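Local coordinates for protein peptide chain release factor RF2 (Thermus thermophilus, PDB 2IHR) that directs translation termination at UGA and UAA stop codons, acting on the ribosome where its GGQ motif reaches the peptidyl-transferase centre to release the finished peptide, at residues A[118-123]-A[206-211]; A[132-137]-A[162-167]; A[126-131]-A[202-207]; A[114-119]-A[175-180]; A[185-190]-A[310-315]. All coordinates share one frame; numbering follows the deposited sequence.

Interaction 1. Residues A[118-123]-A[206-211]; sequences LTIQPG and AGVEVI
Leu118 and Val208 meet on the buried face of an antiparallel beta ladder, where strand 115-122 runs beside strand 201-213 in the interior of a mixed sheet. The tightly packed side carries Leu118, Ile120, Ala206, Val208 and Val210, and helix 127-145 covers it, with Tyr140 against Leu118 and Ala133 against Ile120. Leu118 CG stands anti to the backbone N (chi1 177°), and its methyl CD1 serves two valines of the partner strand. It lies 4.0 Å from Val208 CG1 and equally close to Val210 CG2, and the leucine and these two valines cross obliquely. Ile120 behaves differently: it lies alongside Val208 and points the same way, with Ile120 CG1 4.0 Å from Val208 CG2.

The opposite face is polar and looser. Thr119 and Glu209 form a hydrogen-bonded pair, yet their side chains approach no closer than 4.4 Å, from Thr119 CB to Glu209 CB. The glutamate bends at chi2 and its end leads away from the other strand. Gln121 is paired with Gly207, which offers it no side chain to pack on. The backbone bonds slacken along the ladder as well, from 2.6 Å between Thr119 N and Glu209 O to a weak 3.3 Å between Gln121 N and Gly207 O. Thr119 OG1 also bonds to Gln168 of strand 164-172, on the far side of strand 115-122. A water lies on this polar face, 2.5 Å from Thr119 OG1, and donates a weak hydrogen bond to Glu209 O.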
# COMPACT_ATOMS: atom_id res chain seq x y z
N LEU A 118 -2.37 7.78 0.46
CA LEU A 118 -1.86 7.86 -0.91
C LEU A 118 -1.98 9.31 -1.40
O LEU A 118 -3.05 9.95 -1.24
CB LEU A 118 -2.63 6.88 -1.80
CG LEU A 118 -2.36 6.80 -3.32
CD1 LEU A 118 -2.39 5.34 -3.82
CD2 LEU A 118 -3.37 7.68 -4.06
N THR A 119 -0.89 9.82 -1.98
CA THR A 119 -0.86 11.22 -2.45
C THR A 119 -0.39 11.32 -3.90
O THR A 119 0.60 10.70 -4.29
CB THR A 119 0.13 12.08 -1.60
OG1 THR A 119 -0.01 11.76 -0.21
CG2 THR A 119 -0.14 13.56 -1.81
N ILE A 120 -1.06 12.17 -4.68
CA ILE A 120 -0.76 12.37 -6.10
C ILE A 120 -0.52 13.82 -6.45
O ILE A 120 -1.29 14.70 -6.07
CB ILE A 120 -1.94 11.87 -6.98
CG1 ILE A 120 -2.11 10.35 -6.80
CG2 ILE A 120 -1.68 12.16 -8.46
CD1 ILE A 120 -3.52 9.88 -6.84
N GLN A 121 0.55 14.09 -7.18
CA GLN A 121 0.82 15.46 -7.61
C GLN A 121 1.28 15.38 -9.04
O GLN A 121 2.00 14.47 -9.39
CB GLN A 121 1.92 16.07 -6.74
CG GLN A 121 1.42 16.48 -5.37
CD GLN A 121 2.50 17.05 -4.48
OE1 GLN A 121 3.33 16.32 -3.92
NE2 GLN A 121 2.49 18.36 -4.35
N PRO A 122 0.83 16.30 -9.90
CA PRO A 122 1.32 16.19 -11.28
C PRO A 122 2.85 16.46 -11.37
O PRO A 122 3.45 16.95 -10.44
CB PRO A 122 0.50 17.23 -12.06
CG PRO A 122 -0.05 18.18 -11.00
CD PRO A 122 -0.26 17.29 -9.76
N GLY A 123 3.45 16.10 -12.48
CA GLY A 123 4.87 16.31 -12.68
C GLY A 123 4.91 17.15 -13.93
O GLY A 123 4.10 18.07 -14.08
N ALA A 206 3.28 12.06 -13.31
CA ALA A 206 2.64 12.38 -12.03
C ALA A 206 3.32 11.40 -11.11
O ALA A 206 3.65 10.31 -11.55
CB ALA A 206 1.14 12.11 -12.08
N GLY A 207 3.59 11.78 -9.88
CA GLY A 207 4.22 10.86 -8.94
C GLY A 207 3.17 10.46 -7.89
O GLY A 207 2.28 11.27 -7.57
N VAL A 208 3.28 9.23 -7.37
CA VAL A 208 2.33 8.70 -6.38
C VAL A 208 3.07 8.28 -5.13
O VAL A 208 4.07 7.59 -5.23
CB VAL A 208 1.57 7.41 -6.95
CG1 VAL A 208 0.76 6.72 -5.88
CG2 VAL A 208 0.65 7.80 -8.11
N GLU A 209 2.59 8.72 -3.95
CA GLU A 209 3.18 8.33 -2.67
C GLU A 209 2.17 7.62 -1.80
O GLU A 209 0.96 7.96 -1.82
CB GLU A 209 3.74 9.51 -1.88
CG GLU A 209 5.26 9.38 -1.60
CD GLU A 209 5.71 8.02 -1.01
OE1 GLU A 209 6.92 7.71 -1.10
OE2 GLU A 209 4.89 7.26 -0.45
N VAL A 210 2.69 6.67 -1.03
CA VAL A 210 1.93 5.85 -0.11
C VAL A 210 2.79 5.58 1.14
O VAL A 210 3.91 5.08 1.03
CB VAL A 210 1.58 4.46 -0.74
CG1 VAL A 210 0.41 3.79 0.03
CG2 VAL A 210 1.24 4.64 -2.18
N ILE A 211 2.25 5.92 2.32
CA ILE A 211 2.90 5.68 3.62
C ILE A 211 1.77 5.10 4.51
O ILE A 211 0.59 5.29 4.23
CB ILE A 211 3.39 6.97 4.23
CG1 ILE A 211 2.17 7.82 4.61
CG2 ILE A 211 4.37 7.68 3.25
CD1 ILE A 211 2.49 9.17 5.11
O HOH W 1 0.98 9.58 0.61

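Interaction 2. Residues A[132-137]-A[162-167]; sequences WAEMLL and AGIDYA
Glu134 and Gly163 bring their CA atoms to 5.5 Å where helix 127-145 lies against the chain entering strand 164-172, and the gap has widened to 7.6 Å between the CA atoms of Leu137 and Ala167. This is helix-on-sheet packing beside a classic beta bulge, in which Asp165 and Tyr166 both face Thr157 of strand 150-158. The chain turns a corner at Asp165, and Ile164 and Ala167, before and after it, both point toward the helix.

Ile164 carries most of the contact. Its CG1 sits between the backbone N and the carbonyl carbon (chi1 61°), the crowded position, and reaches the helix surface between Ala133 and Glu134. Ile164 CG1 is 3.7 Å from Ala133 CB and 3.6 Å from Glu134 N, while the terminal CD1 rests 3.8 Å from the backbone C of Ala133. An alanine here would keep CB but take away CG1, CG2 and CD1, and would probably open a gap against Ala133 and the backbone of Glu134. One turn further on, Leu137 presents its branch point to the strand, with CG 4.1 Å from Ala167 CB. Leu156 of strand 150-158 touches Ile164, Ala167 and Leu137, and so joins the apolar cluster.

Glu134 brings a charged group to the edge of this apolar packing. Its chain is extended beyond CG, and OE2 forms a salt bridge with Arg138 on the same helix. The other carboxylate oxygen, Glu134 OE1, comes to 2.9 Å from Gly163 CA.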
# COMPACT_ATOMS: atom_id res chain seq x y z
N TRP A 132 -3.88 13.73 -16.10
CA TRP A 132 -3.28 12.44 -15.78
C TRP A 132 -3.34 12.14 -14.28
O TRP A 132 -3.61 11.02 -13.85
CB TRP A 132 -1.83 12.44 -16.28
CG TRP A 132 -1.01 11.17 -16.06
CD1 TRP A 132 0.33 11.11 -15.77
CD2 TRP A 132 -1.46 9.79 -16.13
NE1 TRP A 132 0.73 9.80 -15.65
CE2 TRP A 132 -0.35 8.97 -15.86
CE3 TRP A 132 -2.70 9.17 -16.39
CZ2 TRP A 132 -0.42 7.59 -15.84
CZ3 TRP A 132 -2.78 7.78 -16.38
CH2 TRP A 132 -1.65 7.01 -16.11
N ALA A 133 -3.06 13.14 -13.46
CA ALA A 133 -3.11 12.98 -12.02
C ALA A 133 -4.58 12.61 -11.57
O ALA A 133 -4.81 11.72 -10.71
CB ALA A 133 -2.62 14.28 -11.38
N GLU A 134 -5.56 13.27 -12.16
CA GLU A 134 -6.93 12.99 -11.83
C GLU A 134 -7.26 11.55 -12.27
O GLU A 134 -8.06 10.84 -11.64
CB GLU A 134 -7.83 13.99 -12.53
CG GLU A 134 -9.28 13.91 -12.13
CD GLU A 134 -10.08 14.98 -12.81
OE1 GLU A 134 -9.51 16.07 -12.99
OE2 GLU A 134 -11.26 14.75 -13.14
N MET A 135 -6.61 11.12 -13.36
CA MET A 135 -6.81 9.79 -13.89
C MET A 135 -6.34 8.72 -12.95
O MET A 135 -7.03 7.71 -12.71
CB MET A 135 -6.13 9.65 -15.24
CG MET A 135 -6.78 10.52 -16.38
SD MET A 135 -6.22 9.90 -17.98
CE MET A 135 -5.36 11.33 -18.59
N LEU A 136 -5.15 8.94 -12.41
CA LEU A 136 -4.58 8.01 -11.46
C LEU A 136 -5.50 8.00 -10.21
O LEU A 136 -5.73 6.92 -9.64
CB LEU A 136 -3.15 8.47 -11.11
CG LEU A 136 -2.04 8.31 -12.17
CD1 LEU A 136 -0.86 9.26 -11.87
CD2 LEU A 136 -1.55 6.84 -12.20
N LEU A 137 -6.00 9.18 -9.80
CA LEU A 137 -6.89 9.32 -8.63
C LEU A 137 -8.15 8.47 -8.82
O LEU A 137 -8.60 7.80 -7.91
CB LEU A 137 -7.36 10.78 -8.45
CG LEU A 137 -7.75 11.36 -7.04
CD1 LEU A 137 -8.91 12.33 -7.20
CD2 LEU A 137 -8.09 10.30 -6.05
N ALA A 162 -7.18 22.49 -15.91
CA ALA A 162 -7.90 21.22 -15.82
C ALA A 162 -7.28 20.26 -14.83
O ALA A 162 -6.18 20.47 -14.31
CB ALA A 162 -7.97 20.55 -17.20
N GLY A 163 -8.02 19.19 -14.58
CA GLY A 163 -7.55 18.15 -13.70
C GLY A 163 -7.17 18.68 -12.36
O GLY A 163 -7.56 19.79 -11.98
N ILE A 164 -6.38 17.91 -11.64
CA ILE A 164 -5.98 18.31 -10.32
C ILE A 164 -4.53 18.71 -10.17
O ILE A 164 -3.68 18.27 -10.95
CB ILE A 164 -6.31 17.19 -9.34
CG1 ILE A 164 -5.52 15.91 -9.71
CG2 ILE A 164 -7.83 17.01 -9.31
CD1 ILE A 164 -5.55 14.83 -8.67
N ASP A 165 -4.25 19.54 -9.17
CA ASP A 165 -2.90 20.00 -8.91
C ASP A 165 -2.33 19.28 -7.72
O ASP A 165 -1.12 19.33 -7.45
CB ASP A 165 -2.86 21.49 -8.66
CG ASP A 165 -2.34 22.26 -9.85
OD1 ASP A 165 -1.26 21.91 -10.39
OD2 ASP A 165 -3.02 23.22 -10.24
N TYR A 166 -3.22 18.60 -7.02
CA TYR A 166 -2.84 17.84 -5.85
C TYR A 166 -4.06 17.07 -5.34
O TYR A 166 -5.22 17.50 -5.50
CB TYR A 166 -2.29 18.81 -4.80
CG TYR A 166 -1.99 18.21 -3.44
CD1 TYR A 166 -3.02 17.85 -2.57
CD2 TYR A 166 -0.66 17.96 -3.04
CE1 TYR A 166 -2.76 17.24 -1.35
CE2 TYR A 166 -0.38 17.35 -1.81
CZ TYR A 166 -1.45 16.98 -0.97
OH TYR A 166 -1.23 16.33 0.23
N ALA A 167 -3.82 15.92 -4.74
CA ALA A 167 -4.90 15.11 -4.19
C ALA A 167 -4.25 14.21 -3.19
O ALA A 167 -3.12 13.79 -3.38
CB ALA A 167 -5.59 14.30 -5.28

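Interaction 3. Residues A[126-131]-A[202-207]; sequences GTEACD and HTSFAG
Glu128 and His202 approach each other obliquely, their carboxylate and ring planes 89° apart, so the two flat groups do not stack. Both the stem and one carboxylate oxygen of the glutamate graze the histidine, Glu128 CG 4.1 Å from His202 CD2 and Glu128 OE2 4.1 Å from His202 CB. His202 ND1 bonds to Arg200 O, and Glu128 OE1 forms a salt bridge with Arg191, which Asp131 OD2 also bridges.

Ser204 meets the same glutamate at its CB. Its OG lies anti to the carbonyl carbon (chi1 -64°), which brings it within 3.1 Å of Glu128 CB. Glu128 is bent at chi2, and a water joins carboxylate and hydroxyl, donating to Glu128 OE2 at 2.7 Å and lying 2.7 Å from Ser204 OG. OE1 thus has Arg191 and OE2 the water, and the arginine is likely to stabilise the buried negative charge. An alanine in place of Glu128 would keep the contact of CB with Ser204 OG, but would probably cost Arg191 one of its two carboxylate partners here and the water its acceptor. Ala129 makes a simpler contact, its CB 3.6 Å from Phe205 O, while Phe205 CB leaves the backbone on the side away from the helix.

The opening turn of helix 127-145 thereby lies across strand 201-213, their local axes 7.2 Å apart and inclined at 51°. Strand 185-190 flanks that strand, pairing Leu189 with Ser204 and packing Val186 and Arg188 against Phe205, while on the helix Cys130 bonds through its backbone to Ile164 of strand 164-172.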
# COMPACT_ATOMS: atom_id res chain seq x y z
N GLY A 126 2.34 19.85 -18.12
CA GLY A 126 1.40 20.97 -18.12
C GLY A 126 -0.04 20.59 -17.86
O GLY A 126 -0.31 19.87 -16.92
N THR A 127 -0.99 21.03 -18.68
CA THR A 127 -2.36 20.67 -18.39
C THR A 127 -2.54 19.16 -18.50
O THR A 127 -3.33 18.57 -17.75
CB THR A 127 -3.34 21.32 -19.36
OG1 THR A 127 -2.93 22.67 -19.58
CG2 THR A 127 -4.76 21.30 -18.77
N GLU A 128 -1.80 18.55 -19.44
CA GLU A 128 -1.86 17.11 -19.64
C GLU A 128 -1.54 16.40 -18.33
O GLU A 128 -2.20 15.41 -17.97
CB GLU A 128 -0.85 16.66 -20.71
CG GLU A 128 -1.45 16.20 -22.03
CD GLU A 128 -2.22 14.86 -21.97
OE1 GLU A 128 -3.46 14.89 -21.73
OE2 GLU A 128 -1.59 13.78 -22.18
N ALA A 129 -0.54 16.90 -17.60
CA ALA A 129 -0.21 16.26 -16.33
C ALA A 129 -1.29 16.36 -15.21
O ALA A 129 -1.35 15.52 -14.31
CB ALA A 129 1.15 16.79 -15.82
N CYS A 130 -2.12 17.38 -15.26
CA CYS A 130 -3.14 17.53 -14.22
C CYS A 130 -4.26 16.55 -14.49
O CYS A 130 -4.84 15.96 -13.57
CB CYS A 130 -3.69 18.98 -14.18
SG CYS A 130 -2.47 20.31 -13.88
N ASP A 131 -4.57 16.38 -15.77
CA ASP A 131 -5.61 15.45 -16.19
C ASP A 131 -5.15 14.04 -15.80
O ASP A 131 -5.91 13.26 -15.20
CB ASP A 131 -5.81 15.60 -17.71
CG ASP A 131 -7.03 14.83 -18.23
OD1 ASP A 131 -8.07 14.78 -17.53
OD2 ASP A 131 -6.94 14.30 -19.37
N HIS A 202 1.80 13.31 -26.51
CA HIS A 202 2.40 14.04 -25.40
C HIS A 202 2.88 13.00 -24.42
O HIS A 202 2.50 11.83 -24.47
CB HIS A 202 1.41 14.97 -24.70
CG HIS A 202 1.21 16.28 -25.39
ND1 HIS A 202 0.98 16.39 -26.75
CD2 HIS A 202 1.15 17.55 -24.90
CE1 HIS A 202 0.78 17.66 -27.07
NE2 HIS A 202 0.88 18.38 -25.97
N THR A 203 3.76 13.44 -23.54
CA THR A 203 4.29 12.56 -22.53
C THR A 203 4.03 13.35 -21.28
O THR A 203 4.28 14.55 -21.27
CB THR A 203 5.76 12.30 -22.77
OG1 THR A 203 5.93 11.72 -24.08
CG2 THR A 203 6.30 11.37 -21.70
N SER A 204 3.50 12.70 -20.26
CA SER A 204 3.14 13.37 -19.03
C SER A 204 3.56 12.52 -17.87
O SER A 204 3.80 11.32 -18.04
CB SER A 204 1.63 13.56 -18.95
OG SER A 204 1.16 14.41 -19.97
N PHE A 205 3.69 13.14 -16.70
CA PHE A 205 4.10 12.40 -15.52
C PHE A 205 3.34 12.90 -14.33
O PHE A 205 2.83 14.01 -14.34
CB PHE A 205 5.59 12.62 -15.21
CG PHE A 205 6.50 12.11 -16.28
CD1 PHE A 205 6.71 12.86 -17.45
CD2 PHE A 205 7.04 10.83 -16.20
CE1 PHE A 205 7.43 12.34 -18.52
CE2 PHE A 205 7.76 10.30 -17.25
CZ PHE A 205 7.95 11.06 -18.42
N ALA A 206 3.28 12.06 -13.31
CA ALA A 206 2.64 12.38 -12.03
C ALA A 206 3.32 11.40 -11.11
O ALA A 206 3.65 10.31 -11.55
CB ALA A 206 1.14 12.11 -12.08
N GLY A 207 3.59 11.78 -9.88
CA GLY A 207 4.22 10.86 -8.94
C GLY A 207 3.17 10.46 -7.89
O GLY A 207 2.28 11.27 -7.57
O HOH W 2 0.89 12.70 -22.03

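Interaction 4. Residues A[114-119]-A[175-180]; sequences KNAILT and NAYGLL
The short helix 176-180 rests its first turn, through Ala176 and Tyr177, on Ala116 of strand 115-122. One hydrogen bond joins the two segments, from Tyr177 N to Lys114 O at 2.8 Å. The N-H-to-acceptor angle is 159°, and the donor lies nearly along the C=O axis. First-turn amides of a helix have no partner within the helix itself, and here the carbonyl of Lys114, at the start of the strand segment, serves this one. Tyr177 CB also sits 3.1 Å from Lys114 O. From there Tyr177 CG goes anti to the backbone N (chi1 -180°), and the ring runs on to Val210 and Pro212 of strand 201-213.

This is strand-on-helix packing within the connection that leads from strand 164-172 past two strands of the mixed sheet to strand 185-190. Small residues permit the close approach of 6.2 Å between the local axes. Ala116 CB lies at the edge of the Tyr177 ring, near its plane, and is 3.4 Å from Tyr177 N. Ala176 CB meets the strand backbone in return, 3.6 Å from Ala116 N.

Further along, the contact widens and becomes purely apolar. Ala116 CB reaches Leu180 CD1, while Leu118 and Leu180 cross at about a right angle, Leu118 CD1 4.2 Å from Leu180 CD2. Tyr140 of helix 127-145 touches both leucines. At the other end, Lys114 CB points away from the helix, and its NZ forms a salt bridge with Asp215.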
# COMPACT_ATOMS: atom_id res chain seq x y z
N LYS A 114 -1.92 -1.90 7.96
CA LYS A 114 -2.52 -0.58 8.14
C LYS A 114 -3.18 0.08 6.94
O LYS A 114 -2.89 -0.23 5.79
CB LYS A 114 -1.48 0.39 8.75
CG LYS A 114 -1.62 0.61 10.27
CD LYS A 114 -0.79 -0.39 11.10
CE LYS A 114 -1.02 -0.22 12.61
NZ LYS A 114 0.09 -0.79 13.44
N ASN A 115 -4.08 1.01 7.24
CA ASN A 115 -4.74 1.74 6.18
C ASN A 115 -3.70 2.56 5.48
O ASN A 115 -2.58 2.70 5.98
CB ASN A 115 -5.84 2.59 6.75
CG ASN A 115 -6.92 1.74 7.35
OD1 ASN A 115 -7.94 2.23 7.80
ND2 ASN A 115 -6.68 0.42 7.38
N ALA A 116 -4.05 3.10 4.32
CA ALA A 116 -3.09 3.82 3.52
C ALA A 116 -3.40 5.28 3.22
O ALA A 116 -4.57 5.69 3.05
CB ALA A 116 -2.87 3.05 2.24
N ILE A 117 -2.32 6.06 3.19
CA ILE A 117 -2.36 7.49 2.86
C ILE A 117 -1.60 7.59 1.54
O ILE A 117 -0.36 7.44 1.50
CB ILE A 117 -1.62 8.35 3.88
CG1 ILE A 117 -2.23 8.13 5.27
CG2 ILE A 117 -1.67 9.83 3.44
CD1 ILE A 117 -1.36 8.62 6.41
N LEU A 118 -2.37 7.78 0.46
CA LEU A 118 -1.86 7.86 -0.91
C LEU A 118 -1.98 9.31 -1.40
O LEU A 118 -3.05 9.95 -1.24
CB LEU A 118 -2.63 6.88 -1.80
CG LEU A 118 -2.36 6.80 -3.32
CD1 LEU A 118 -2.39 5.34 -3.82
CD2 LEU A 118 -3.37 7.68 -4.06
N THR A 119 -0.89 9.82 -1.98
CA THR A 119 -0.86 11.22 -2.45
C THR A 119 -0.39 11.32 -3.90
O THR A 119 0.60 10.70 -4.29
CB THR A 119 0.13 12.08 -1.60
OG1 THR A 119 -0.01 11.76 -0.21
CG2 THR A 119 -0.14 13.56 -1.81
N ASN A 175 -4.88 -4.27 5.01
CA ASN A 175 -3.76 -4.28 4.09
C ASN A 175 -3.86 -3.27 2.98
O ASN A 175 -3.37 -3.52 1.88
CB ASN A 175 -3.62 -5.64 3.44
CG ASN A 175 -3.26 -6.71 4.43
OD1 ASN A 175 -2.24 -6.61 5.12
ND2 ASN A 175 -4.10 -7.73 4.51
N ALA A 176 -4.50 -2.14 3.27
CA ALA A 176 -4.62 -1.08 2.28
C ALA A 176 -3.17 -0.66 1.98
O ALA A 176 -2.73 -0.72 0.84
CB ALA A 176 -5.42 0.06 2.85
N TYR A 177 -2.42 -0.26 3.01
CA TYR A 177 -1.04 0.13 2.82
C TYR A 177 -0.22 -0.89 2.03
O TYR A 177 0.35 -0.60 0.97
CB TYR A 177 -0.35 0.33 4.15
CG TYR A 177 1.07 0.74 3.92
CD1 TYR A 177 1.34 1.89 3.18
CD2 TYR A 177 2.14 -0.06 4.32
CE1 TYR A 177 2.65 2.22 2.82
CE2 TYR A 177 3.46 0.26 3.95
CZ TYR A 177 3.69 1.40 3.20
OH TYR A 177 4.94 1.70 2.75
N GLY A 178 -0.14 -2.10 2.57
CA GLY A 178 0.61 -3.15 1.89
C GLY A 178 0.36 -3.30 0.39
O GLY A 178 1.29 -3.24 -0.41
N LEU A 179 -0.91 -3.51 0.02
CA LEU A 179 -1.30 -3.64 -1.39
C LEU A 179 -0.93 -2.44 -2.23
O LEU A 179 -0.37 -2.59 -3.30
CB LEU A 179 -2.81 -3.84 -1.51
CG LEU A 179 -3.29 -5.14 -0.85
CD1 LEU A 179 -4.81 -5.20 -0.92
CD2 LEU A 179 -2.66 -6.34 -1.55
N LEU A 180 -1.27 -1.25 -1.74
CA LEU A 180 -0.99 -0.02 -2.45
C LEU A 180 0.48 0.39 -2.42
O LEU A 180 0.93 1.21 -3.24
CB LEU A 180 -1.83 1.10 -1.84
CG LEU A 180 -3.27 1.07 -2.32
CD1 LEU A 180 -4.16 2.16 -1.67
CD2 LEU A 180 -3.20 1.22 -3.85

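Interaction 5. Residues A[185-190]-A[310-315]; sequences GVHRLV and QIRSYV
The imidazole of His187 has Ile311 CG1 over one face, while Tyr314 OH and Arg312 NH1 come to its edge. Strands 185-190 and 312-315 form the parallel pair of a sheet otherwise antiparallel, and join the PCRF domain to the RF-1 domain. His187 and Tyr314 meet rim to rim, their ring planes 40° apart and neither over the face of the other. His187 ND1 and Tyr314 OH share a hydrogen bond of 3.2 Å in which either could be the donor. The same hydroxyl accepts from Arg312 NH1 at 2.8 Å and lies in the guanidinium plane. Arg312 is fixed further by salt bridges to Glu183 and Asp323, and His187 NE2 bonds to Glu183 O, so a second shell holds this cluster in place.

On the other side of the strand pair, the Arg188 guanidinium carries Val190 CG2 over one face, 3.7 Å above the plane and offset toward the rim. Arg188 bends at chi3 (73°), and its NE donates to Ser313 OG at 3.0 Å, with the oxygen tilted 17° from the plane; Ser313 OG also bonds to His324. Gln310 packs its stem on the arginine, CG 3.3 Å from Arg188 CB. Next along this face, Val190 and Val315 lie side by side with their CB atoms 3.6 Å apart.

Val190 N reaches Tyr314 O at 3.2 Å along a nearly straight N-H, but from above the carbonyl plane.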
# COMPACT_ATOMS: atom_id res chain seq x y z
N GLY A 185 5.70 5.80 -6.64
CA GLY A 185 6.71 5.97 -7.67
C GLY A 185 6.20 6.94 -8.70
O GLY A 185 5.18 7.62 -8.47
N VAL A 186 6.90 7.02 -9.84
CA VAL A 186 6.48 7.94 -10.90
C VAL A 186 5.71 7.19 -12.02
O VAL A 186 6.07 6.09 -12.43
CB VAL A 186 7.71 8.71 -11.49
CG1 VAL A 186 7.25 9.68 -12.58
CG2 VAL A 186 8.38 9.49 -10.39
N HIS A 187 4.65 7.80 -12.51
CA HIS A 187 3.85 7.13 -13.51
C HIS A 187 3.86 7.93 -14.78
O HIS A 187 3.60 9.15 -14.76
CB HIS A 187 2.41 6.96 -12.94
CG HIS A 187 2.32 5.98 -11.81
ND1 HIS A 187 1.74 4.74 -11.94
CD2 HIS A 187 2.73 6.06 -10.52
CE1 HIS A 187 1.78 4.10 -10.78
NE2 HIS A 187 2.37 4.88 -9.90
N ARG A 188 4.16 7.27 -15.90
CA ARG A 188 4.20 7.99 -17.18
C ARG A 188 3.05 7.67 -18.14
O ARG A 188 2.67 6.50 -18.35
CB ARG A 188 5.53 7.73 -17.87
CG ARG A 188 5.64 8.41 -19.18
CD ARG A 188 6.98 8.21 -19.79
NE ARG A 188 7.15 6.86 -20.29
CZ ARG A 188 7.46 6.58 -21.55
NH1 ARG A 188 7.63 7.58 -22.41
NH2 ARG A 188 7.61 5.32 -21.95
N LEU A 189 2.52 8.74 -18.74
CA LEU A 189 1.41 8.71 -19.68
C LEU A 189 1.79 9.16 -21.07
O LEU A 189 2.36 10.22 -21.26
CB LEU A 189 0.27 9.60 -19.17
CG LEU A 189 -1.20 9.41 -19.65
CD1 LEU A 189 -1.60 10.59 -20.49
CD2 LEU A 189 -1.39 8.12 -20.39
N VAL A 190 1.47 8.35 -22.05
CA VAL A 190 1.74 8.68 -23.44
C VAL A 190 0.47 8.56 -24.27
O VAL A 190 -0.21 7.51 -24.26
CB VAL A 190 2.78 7.74 -24.01
CG1 VAL A 190 3.26 8.25 -25.34
CG2 VAL A 190 3.92 7.56 -23.01
N GLN A 310 10.18 6.57 -14.43
CA GLN A 310 8.91 5.91 -14.16
C GLN A 310 9.02 4.44 -13.83
O GLN A 310 9.80 3.69 -14.43
CB GLN A 310 7.97 6.01 -15.35
CG GLN A 310 8.40 6.93 -16.47
CD GLN A 310 9.50 6.38 -17.39
OE1 GLN A 310 9.64 5.18 -17.61
NE2 GLN A 310 10.27 7.31 -17.96
N ILE A 311 8.22 4.04 -12.84
CA ILE A 311 8.13 2.63 -12.52
C ILE A 311 7.14 1.97 -13.53
O ILE A 311 7.27 0.79 -13.88
CB ILE A 311 7.63 2.43 -11.13
CG1 ILE A 311 6.23 3.07 -11.02
CG2 ILE A 311 8.65 2.99 -10.15
CD1 ILE A 311 5.53 2.68 -9.75
N ARG A 312 6.16 2.73 -14.02
CA ARG A 312 5.21 2.09 -14.92
C ARG A 312 4.77 2.99 -16.04
O ARG A 312 4.75 4.20 -15.86
CB ARG A 312 4.00 1.56 -14.10
CG ARG A 312 3.04 0.77 -14.98
CD ARG A 312 1.85 0.49 -14.24
NE ARG A 312 2.17 -0.26 -13.05
CZ ARG A 312 1.58 -0.04 -11.90
NH1 ARG A 312 0.66 0.92 -11.84
NH2 ARG A 312 1.94 -0.75 -10.84
N SER A 313 4.48 2.43 -17.23
CA SER A 313 4.02 3.28 -18.36
C SER A 313 2.67 2.88 -18.93
O SER A 313 2.35 1.66 -19.14
CB SER A 313 5.03 3.36 -19.50
OG SER A 313 6.09 4.25 -19.15
N TYR A 314 1.88 3.93 -19.18
CA TYR A 314 0.54 3.76 -19.71
C TYR A 314 0.50 4.39 -21.07
O TYR A 314 0.14 5.55 -21.19
CB TYR A 314 -0.47 4.44 -18.81
CG TYR A 314 -0.45 3.97 -17.38
CD1 TYR A 314 0.66 4.26 -16.55
CD2 TYR A 314 -1.55 3.29 -16.82
CE1 TYR A 314 0.67 3.90 -15.20
CE2 TYR A 314 -1.56 2.93 -15.47
CZ TYR A 314 -0.45 3.25 -14.68
OH TYR A 314 -0.50 3.01 -13.34
N VAL A 315 0.82 3.65 -22.10
CA VAL A 315 0.83 4.30 -23.39
C VAL A 315 -0.35 3.83 -24.20
O VAL A 315 -0.35 2.75 -24.78
CB VAL A 315 2.26 4.16 -24.09
CG1 VAL A 315 2.95 2.98 -23.59
CG2 VAL A 315 2.13 4.16 -25.62

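All five contacts belong to one mixed sheet and the helices on it. Interactions 1, 3 and 4 share strand segments: 1 and 3 both use strand 201-213, and 1 and 4 both use strand 115-122. Interactions 2 and 3 both use helix 127-145, their centres about 9 Å apart, whereas the centres of 3 and 4 lie about 24 Å apart. Along the chain, interaction 2 closes before interaction 5 opens, while 1 and 5 cross. Interaction 5 brings in segment 310-315, 119 residues after segment 185-190, so a strand of the RF-1 domain is built into a sheet whose other strands here come from the PCRF domain, tying parts distant in sequence into one folded unit.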